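Local coordinates for protein, Family 18 Chitinase (PDB 3SIM), which probably binds and hydrolyses chitin as a plant family 18 chitinase with a TIM-barrel fold, at residues A[79-84]-A[121-126]; A[20-25]-A[73-78]; A[47-52]-A[95-100]. All coordinates share one frame; numbering follows the deposited sequence.

Contact 1: A[79-84]-A[121-126]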
loop_
_atom_site.group_PDB
_atom_site.type_symbol
_atom_site.label_atom_id
_atom_site.label_comp_id
_atom_site.label_asym_id
_atom_site.label_seq_id
_atom_site.Cartn_x
_atom_site.Cartn_y
_atom_site.Cartn_z
ATOM N N ALA A 79 8.474 -3.141 0.671
ATOM C CA ALA A 79 7.814 -2.684 1.870
ATOM C C ALA A 79 6.768 -3.723 2.391
ATOM O O ALA A 79 6.553 -4.699 1.756
ATOM C CB ALA A 79 7.215 -1.373 1.661
ATOM N N VAL A 80 6.203 -3.506 3.554
ATOM C CA VAL A 80 5.073 -4.274 4.039
ATOM C C VAL A 80 3.842 -3.390 4.362
ATOM O O VAL A 80 3.969 -2.344 4.946
ATOM C CB VAL A 80 5.460 -5.183 5.233
ATOM C CG1 VAL A 80 5.977 -4.410 6.333
ATOM C CG2 VAL A 80 4.277 -6.021 5.724
ATOM N N SER A 81 2.667 -3.851 3.961
ATOM C CA SER A 81 1.409 -3.211 4.258
ATOM C C SER A 81 0.703 -3.787 5.509
ATOM O O SER A 81 0.491 -4.963 5.620
ATOM C CB SER A 81 0.475 -3.188 3.035
ATOM O OG SER A 81 -0.713 -2.511 3.220
ATOM N N LEU A 82 0.314 -2.912 6.390
ATOM C CA LEU A 82 -0.403 -3.202 7.609
ATOM C C LEU A 82 -1.946 -3.175 7.435
ATOM O O LEU A 82 -2.505 -2.282 6.884
ATOM C CB LEU A 82 0.015 -2.243 8.710
ATOM C CG LEU A 82 1.489 -1.895 8.934
ATOM C CD1 LEU A 82 1.666 -1.002 10.088
ATOM C CD2 LEU A 82 2.291 -3.134 9.110
ATOM N N GLY A 83 -2.583 -4.169 7.994
ATOM C CA GLY A 83 -4.013 -4.289 8.021
ATOM C C GLY A 83 -4.654 -5.035 6.900
ATOM O O GLY A 83 -4.684 -6.224 6.891
ATOM N N GLY A 84 -5.168 -4.330 5.942
ATOM C CA GLY A 84 -5.985 -4.927 4.910
ATOM C C GLY A 84 -7.441 -5.089 5.328
ATOM O O GLY A 84 -7.718 -4.875 6.439
ATOM N N GLY A 121 10.598 -0.261 3.893
ATOM C CA GLY A 121 9.463 0.564 4.189
ATOM C C GLY A 121 8.203 -0.094 4.724
ATOM O O GLY A 121 8.115 -1.268 4.772
ATOM N N ILE A 122 7.250 0.716 5.146
ATOM C CA ILE A 122 5.889 0.268 5.452
ATOM C C ILE A 122 4.766 1.059 4.740
ATOM O O ILE A 122 4.963 2.161 4.300
ATOM C CB ILE A 122 5.563 0.078 6.957
ATOM C CG1 ILE A 122 5.121 1.357 7.628
ATOM C CG2 ILE A 122 6.681 -0.487 7.685
ATOM C CD1 ILE A 122 5.958 2.407 7.408
ATOM N N ASP A 123 3.609 0.455 4.670
ATOM C CA ASP A 123 2.410 1.046 4.114
ATOM C C ASP A 123 1.253 0.856 5.106
ATOM O O ASP A 123 1.137 -0.150 5.717
ATOM C CB ASP A 123 2.045 0.468 2.753
ATOM C CG ASP A 123 0.632 0.918 2.247
ATOM O OD1 ASP A 123 0.329 2.102 2.156
ATOM O OD2 ASP A 123 -0.186 0.075 2.021
ATOM N N ILE A 124 0.397 1.842 5.187
ATOM C CA ILE A 124 -0.717 1.761 6.103
ATOM C C ILE A 124 -2.052 1.518 5.404
ATOM O O ILE A 124 -2.489 2.325 4.645
ATOM C CB ILE A 124 -0.838 2.998 7.014
ATOM C CG1 ILE A 124 0.539 3.446 7.543
ATOM C CG2 ILE A 124 -1.864 2.791 8.014
ATOM C CD1 ILE A 124 1.224 2.471 8.376
ATOM N N ASP A 125 -2.637 0.365 5.625
ATOM C CA ASP A 125 -3.891 -0.031 4.980
ATOM C C ASP A 125 -5.018 -0.574 5.918
ATOM O O ASP A 125 -5.651 -1.514 5.604
ATOM C CB ASP A 125 -3.669 -0.922 3.745
ATOM C CG ASP A 125 -5.030 -1.236 2.939
ATOM O OD1 ASP A 125 -5.200 -2.358 2.587
ATOM O OD2 ASP A 125 -5.855 -0.377 2.776
ATOM N N TYR A 126 -5.196 0.013 7.088
ATOM C CA TYR A 126 -6.377 -0.236 7.867
ATOM C C TYR A 126 -7.627 0.403 7.192
ATOM O O TYR A 126 -7.566 1.483 6.699
ATOM C CB TYR A 126 -6.220 0.201 9.285
ATOM C CG TYR A 126 -5.330 -0.621 10.115
ATOM C CD1 TYR A 126 -5.789 -1.766 10.739
ATOM C CD2 TYR A 126 -4.018 -0.246 10.327
ATOM C CE1 TYR A 126 -4.962 -2.523 11.499
ATOM C CE2 TYR A 126 -3.202 -0.972 11.098
ATOM C CZ TYR A 126 -3.656 -2.121 11.690
ATOM O OH TYR A 126 -2.810 -2.830 12.437
#
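Strands 79-83 and 121-125 run parallel, Val80 beside Ile122 and Leu82 beside Ile124, with axes 4.4 Å apart at closest and inclined by 25°. Backbone bonds join Val80 N to Gly121 O, Asp123 N to Val80 O and Asp125 N to Leu82 O. Leu82 N meets Asp123 O at 3.0 Å, nearly straight at 173°. Gly84 N reaches Asp125 O at 2.9 Å.

Ser81 and Asp123 share one face of the sheet. Ser81 OG lies anti to its backbone N (chi1 -176°) and donates to Asp123 OD2 at 2.9 Å, on the anti side of the carboxylate. Asp123 OD1 is gripped by the hydroxyls of Ser158 and Ser160, so both oxygens of this buried group have partners. The CB of Asp125 sits 3.4 Å from Ser81 OG. On the other face Leu82 and Ile124 lie side by side, CD1 to CD1 at 3.9 Å. The Tyr126 ring turns back over Gly83, whose CA makes a CH-pi contact with the ring face, 4.1 Å from the centroid.

The sequence here fits the family 18 SxGG and DxxDxDxE motifs. Asp123 and Asp125 are the second and third acids of the latter; Glu127, beside Asp125, is its final glutamate, the proton donor in active relatives. Strands 28-37 and 156-159 flank the pair in the barrel, and helix 134-150 packs on Leu82, Ile124 and Tyr126.

Contact 2: A[20-25]-A[73-78]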
loop_
_atom_site.group_PDB
_atom_site.type_symbol
_atom_site.label_atom_id
_atom_site.label_comp_id
_atom_site.label_asym_id
_atom_site.label_seq_id
_atom_site.Cartn_x
_atom_site.Cartn_y
_atom_site.Cartn_z
ATOM N N VAL A 20 6.883 -10.988 -12.035
ATOM C CA VAL A 20 6.454 -9.658 -12.382
ATOM C C VAL A 20 7.468 -8.881 -13.230
ATOM O O VAL A 20 8.537 -8.673 -12.835
ATOM C CB VAL A 20 6.023 -8.862 -11.127
ATOM C CG1 VAL A 20 5.624 -7.472 -11.493
ATOM C CG2 VAL A 20 4.933 -9.564 -10.404
ATOM N N PRO A 21 7.047 -8.401 -14.389
ATOM C CA PRO A 21 7.915 -7.586 -15.235
ATOM C C PRO A 21 8.392 -6.309 -14.529
ATOM O O PRO A 21 7.625 -5.542 -14.041
ATOM C CB PRO A 21 7.035 -7.230 -16.427
ATOM C CG PRO A 21 5.727 -7.710 -16.140
ATOM C CD PRO A 21 5.684 -8.472 -14.911
ATOM N N ILE A 22 9.690 -6.134 -14.500
ATOM C CA ILE A 22 10.323 -4.996 -13.922
ATOM C C ILE A 22 11.099 -4.201 -14.999
ATOM O O ILE A 22 12.080 -4.655 -15.498
ATOM C CB ILE A 22 11.292 -5.431 -12.764
ATOM C CG1 ILE A 22 10.537 -6.136 -11.618
ATOM C CG2 ILE A 22 12.076 -4.299 -12.285
ATOM C CD1 ILE A 22 11.360 -6.928 -10.728
ATOM N N ASN A 23 10.627 -3.004 -15.265
ATOM C CA ASN A 23 11.229 -2.112 -16.211
ATOM C C ASN A 23 12.446 -1.420 -15.600
ATOM O O ASN A 23 12.307 -0.680 -14.701
ATOM C CB ASN A 23 10.220 -1.069 -16.655
ATOM C CG ASN A 23 10.706 -0.217 -17.850
ATOM O OD1 ASN A 23 9.982 -0.003 -18.768
ATOM N ND2 ASN A 23 11.858 0.303 -17.756
ATOM N N PRO A 24 13.611 -1.673 -16.166
ATOM C CA PRO A 24 14.890 -1.190 -15.651
ATOM C C PRO A 24 15.101 0.335 -15.645
ATOM O O PRO A 24 15.953 0.795 -14.985
ATOM C CB PRO A 24 15.922 -1.916 -16.528
ATOM C CG PRO A 24 15.273 -2.167 -17.658
ATOM C CD PRO A 24 13.834 -2.431 -17.373
ATOM N N HIS A 25 14.322 1.039 -16.437
ATOM C CA HIS A 25 14.310 2.489 -16.462
ATOM C C HIS A 25 13.512 3.196 -15.356
ATOM O O HIS A 25 13.687 4.336 -15.177
ATOM C CB HIS A 25 13.999 3.040 -17.853
ATOM C CG HIS A 25 14.965 2.598 -18.899
ATOM N ND1 HIS A 25 16.188 3.191 -19.090
ATOM C CD2 HIS A 25 14.911 1.574 -19.768
ATOM C CE1 HIS A 25 16.826 2.571 -20.049
ATOM N NE2 HIS A 25 16.070 1.589 -20.481
ATOM N N HIS A 73 17.886 -6.554 -9.510
ATOM C CA HIS A 73 17.311 -5.290 -9.898
ATOM C C HIS A 73 17.587 -4.214 -8.875
ATOM O O HIS A 73 16.882 -4.094 -7.934
ATOM C CB HIS A 73 15.802 -5.403 -10.115
ATOM C CG HIS A 73 15.388 -6.455 -11.084
ATOM N ND1 HIS A 73 15.316 -7.779 -10.752
ATOM C CD2 HIS A 73 14.991 -6.374 -12.363
ATOM C CE1 HIS A 73 14.942 -8.470 -11.799
ATOM N NE2 HIS A 73 14.723 -7.639 -12.783
ATOM N N PRO A 74 18.595 -3.408 -9.134
ATOM C CA PRO A 74 19.035 -2.338 -8.249
ATOM C C PRO A 74 18.001 -1.232 -7.984
ATOM O O PRO A 74 18.096 -0.579 -7.045
ATOM C CB PRO A 74 20.245 -1.775 -8.961
ATOM C CG PRO A 74 20.561 -2.660 -9.968
ATOM C CD PRO A 74 19.454 -3.529 -10.296
ATOM N N ASN A 75 17.025 -1.093 -8.843
ATOM C CA ASN A 75 15.884 -0.186 -8.674
ATOM C C ASN A 75 14.742 -0.674 -7.727
ATOM O O ASN A 75 13.861 0.068 -7.409
ATOM C CB ASN A 75 15.353 0.280 -10.029
ATOM C CG ASN A 75 14.795 -0.848 -10.869
ATOM O OD1 ASN A 75 15.080 -1.969 -10.650
ATOM N ND2 ASN A 75 13.995 -0.520 -11.823
ATOM N N VAL A 76 14.823 -1.922 -7.297
ATOM C CA VAL A 76 13.812 -2.523 -6.467
ATOM C C VAL A 76 14.008 -2.385 -4.930
ATOM O O VAL A 76 14.982 -2.770 -4.388
ATOM C CB VAL A 76 13.519 -3.993 -6.855
ATOM C CG1 VAL A 76 12.649 -4.642 -5.844
ATOM C CG2 VAL A 76 12.951 -4.094 -8.234
ATOM N N ARG A 77 13.001 -1.881 -4.262
ATOM C CA ARG A 77 12.828 -1.933 -2.819
ATOM C C ARG A 77 11.526 -2.652 -2.461
ATOM O O ARG A 77 10.648 -2.735 -3.269
ATOM C CB ARG A 77 12.779 -0.554 -2.205
ATOM C CG ARG A 77 13.965 0.310 -2.355
ATOM C CD ARG A 77 15.134 -0.518 -2.265
ATOM N NE ARG A 77 16.326 0.115 -1.803
ATOM C CZ ARG A 77 17.444 0.109 -2.483
ATOM N N VAL A 78 11.446 -3.166 -1.234
ATOM C CA VAL A 78 10.305 -3.889 -0.718
ATOM C C VAL A 78 9.754 -3.358 0.605
ATOM O O VAL A 78 10.472 -3.201 1.542
ATOM C CB VAL A 78 10.606 -5.411 -0.550
ATOM C CG1 VAL A 78 9.370 -6.180 -0.060
ATOM C CG2 VAL A 78 11.227 -5.983 -1.753
#
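Ile22 reaches tip to tip toward His73 at the end of the TIM barrel where the parallel strands begin. The loop holding Ile22 links strands 2-7 and 28-37. His73 follows helix 63-72 and opens a type I beta turn, closed by Val76 N bonding to His73 O, that leads into strand 76-83.

The isoleucine comes down over a face of the imidazole. Its CD1 stands 3.9 Å from the ring centroid and only 1° off the normal, so this methyl is centred on the ring in a CH-pi contact. The branch methyl is shifted to one side: Ile22 CG2 is 3.6 Å from His73 CD2. CG anti to the carbonyl carbon of His73 (chi1 -55°) sets the ring where the methyl can cover it. A weak bond from His73 ND1 to Ile69 O ties it back to the last turn of the helix. Val76 adds an apolar neighbour, its CG2 lying 4.1 Å from Ile22 CD1. Phe29 and Phe31 of strand 28-37, and Ile69 of helix 63-72, also touch Ile22.

Asn75 supplies the polar part. Its OD1 faces the isoleucine, 4.1 Å from Ile22 CG2. Its amide nitrogen has its main partner in Ile26 O. In addition, Asn75 ND2 makes a weak, bent bond to Asn23 O at 3.3 Å, with an N-H...O angle of 123°.

Contact 3: A[47-52]-A[95-100]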
loop_
_atom_site.group_PDB
_atom_site.type_symbol
_atom_site.label_atom_id
_atom_site.label_comp_id
_atom_site.label_asym_id
_atom_site.label_seq_id
_atom_site.Cartn_x
_atom_site.Cartn_y
_atom_site.Cartn_z
ATOM N N SER A 47 -7.999 -9.726 17.688
ATOM C CA SER A 47 -6.987 -8.722 17.779
ATOM C C SER A 47 -5.955 -8.927 18.901
ATOM O O SER A 47 -6.279 -9.403 19.939
ATOM C CB SER A 47 -7.526 -7.298 17.710
ATOM O OG SER A 47 -8.051 -6.819 18.887
ATOM N N THR A 48 -4.721 -8.558 18.610
ATOM C CA THR A 48 -3.590 -8.762 19.510
ATOM C C THR A 48 -2.916 -7.490 20.053
ATOM O O THR A 48 -1.827 -7.534 20.551
ATOM C CB THR A 48 -2.524 -9.595 18.894
ATOM O OG1 THR A 48 -1.972 -8.900 17.798
ATOM C CG2 THR A 48 -3.037 -10.986 18.475
ATOM N N ASN A 49 -3.586 -6.370 19.938
ATOM C CA ASN A 49 -3.075 -5.114 20.419
ATOM C C ASN A 49 -1.677 -4.720 19.839
ATOM O O ASN A 49 -0.810 -4.420 20.550
ATOM C CB ASN A 49 -3.099 -5.069 21.950
ATOM C CG ASN A 49 -2.922 -3.671 22.504
ATOM O OD1 ASN A 49 -3.450 -2.760 21.965
ATOM N ND2 ASN A 49 -2.138 -3.519 23.543
ATOM N N GLY A 50 -1.511 -4.786 18.530
ATOM C CA GLY A 50 -0.282 -4.441 17.881
ATOM C C GLY A 50 0.841 -5.486 17.830
ATOM O O GLY A 50 1.909 -5.157 17.446
ATOM N N LYS A 51 0.559 -6.732 18.177
ATOM C CA LYS A 51 1.493 -7.779 17.907
ATOM C C LYS A 51 1.311 -8.352 16.494
ATOM O O LYS A 51 0.501 -9.167 16.287
ATOM C CB LYS A 51 1.392 -8.860 18.975
ATOM C CG LYS A 51 1.670 -8.408 20.380
ATOM C CD LYS A 51 1.575 -9.511 21.353
ATOM C CE LYS A 51 1.745 -9.097 22.741
ATOM N NZ LYS A 51 3.056 -8.726 23.170
ATOM N N PHE A 52 2.113 -7.906 15.559
ATOM C CA PHE A 52 1.959 -8.301 14.181
ATOM C C PHE A 52 2.333 -9.740 13.856
ATOM O O PHE A 52 3.316 -10.207 14.283
ATOM C CB PHE A 52 2.658 -7.282 13.298
ATOM C CG PHE A 52 1.914 -6.001 13.222
ATOM C CD1 PHE A 52 0.933 -5.815 12.259
ATOM C CD2 PHE A 52 2.082 -5.044 14.172
ATOM C CE1 PHE A 52 0.203 -4.665 12.222
ATOM C CE2 PHE A 52 1.346 -3.915 14.154
ATOM C CZ PHE A 52 0.413 -3.717 13.152
ATOM N N GLN A 95 -7.849 -1.717 16.488
ATOM C CA GLN A 95 -8.118 -1.735 17.902
ATOM C C GLN A 95 -6.870 -1.565 18.756
ATOM O O GLN A 95 -5.965 -2.332 18.620
ATOM C CB GLN A 95 -8.782 -3.055 18.306
ATOM C CG GLN A 95 -9.844 -3.588 17.405
ATOM C CD GLN A 95 -10.520 -4.793 17.970
ATOM O OE1 GLN A 95 -10.878 -4.814 19.106
ATOM N NE2 GLN A 95 -10.686 -5.795 17.173
ATOM N N ALA A 96 -6.863 -0.553 19.619
ATOM C CA ALA A 96 -5.811 -0.355 20.607
ATOM C C ALA A 96 -6.311 -0.348 22.065
ATOM O O ALA A 96 -7.239 0.340 22.398
ATOM C CB ALA A 96 -5.048 0.868 20.336
ATOM N N ALA A 97 -5.703 -1.169 22.904
ATOM C CA ALA A 97 -5.982 -1.179 24.333
ATOM C C ALA A 97 -5.528 0.102 25.066
ATOM O O ALA A 97 -6.209 0.593 25.906
ATOM C CB ALA A 97 -5.473 -2.396 24.975
ATOM N N SER A 98 -4.367 0.596 24.679
ATOM C CA SER A 98 -3.883 1.927 24.949
ATOM C C SER A 98 -2.916 2.303 23.843
ATOM O O SER A 98 -2.373 1.454 23.255
ATOM C CB SER A 98 -3.143 2.017 26.282
ATOM O OG SER A 98 -2.025 1.209 26.333
ATOM N N VAL A 99 -2.676 3.582 23.667
ATOM C CA VAL A 99 -1.727 4.015 22.680
ATOM C C VAL A 99 -0.311 3.494 22.984
ATOM O O VAL A 99 0.350 3.020 22.105
ATOM C CB VAL A 99 -1.719 5.523 22.520
ATOM C CG1 VAL A 99 -0.608 5.948 21.708
ATOM C CG2 VAL A 99 -3.028 6.019 21.937
ATOM N N ASP A 100 0.103 3.619 24.236
ATOM C CA ASP A 100 1.437 3.283 24.660
ATOM C C ASP A 100 1.662 1.805 24.462
ATOM O O ASP A 100 2.652 1.431 23.967
ATOM C CB ASP A 100 1.703 3.636 26.135
ATOM C CG ASP A 100 2.050 5.124 26.395
ATOM O OD1 ASP A 100 2.394 5.903 25.529
ATOM O OD2 ASP A 100 1.974 5.530 27.529
HETATM O O HOH W 1 -10.759 -9.128 17.882
HETATM O O HOH W 2 -5.156 -4.828 17.859
#
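Asn49 OD1 accepts the backbone N-H of Ala97 at 2.9 Å, in a nearly straight bond of 168°. The donor stands well above the plane of the amide, not on a lone pair. Asn49 CG lies anti to its backbone N (chi1 -165°), and this extends the amide from the loop 47-52 to the chain that leads into helix 99-116. The amide also packs against a methyl: Ala97 CB is 3.6 Å from Asn49 OD1. On its other branch, Asn49 ND2 bonds to Ser101 OG, which in turn bonds to the hydroxyl of Ser98. Ser98 is the N-cap of the helix. One asparagine thus holds both the residue before the cap and a residue of the first turn.

Water bridges extend the join. Water 2 lies 2.7 Å from Gln95 O and accepts weakly from Asn49 N. Water 1 takes the N-H of Ser47 at 2.8 Å and is met weakly by Gln95 NE2. The end of Gln95 passes across Ser47, with NE2 3.3 Å from Ser47 OG, but the angle is too poor for a bond. The main direct partner of that amide nitrogen is Tyr39 OH.

The loop has its own brace, since Thr48 OG1 donates to Lys51 O at 2.9 Å. Asn49 takes up a left-handed backbone conformation (phi 56°). Helix 99-116 reaches back as well: Asn105 bonds to Asn49 O and to the amine of Lys51. A glycerol, probably from the crystallisation liquor, sits near Ala96.

The contact is polar and lies at the surface. One direct hydrogen bond joins the segments, Ala97 N to Asn49 OD1; the two water bridges each have a weak leg and add to it. Position here thus depends on directed bonds more than on apolar packing.

Contacts 1 and 2 share strand 76-83 and lie about 20 Å apart between centres. Contact 2 is where the strand starts; contact 1 is toward its C-terminal end and contains part of the probable catalytic motif. Contact 3 joins the loop before strand 53-54 to the start of helix 99-116, at the surface, about 15 Å from contact 1, centre to centre. Phe52 links these two: its CZ is 3.4 Å from Tyr126 OH, and its CE1 is 4.0 Å from Leu82 CD2. Asp38 adds a polar link, bonding to Tyr126 OH and weakly to Gly50 N. Contacts 2 and 3 lie on opposite sides of the chain centre, about 35 Å apart between centres.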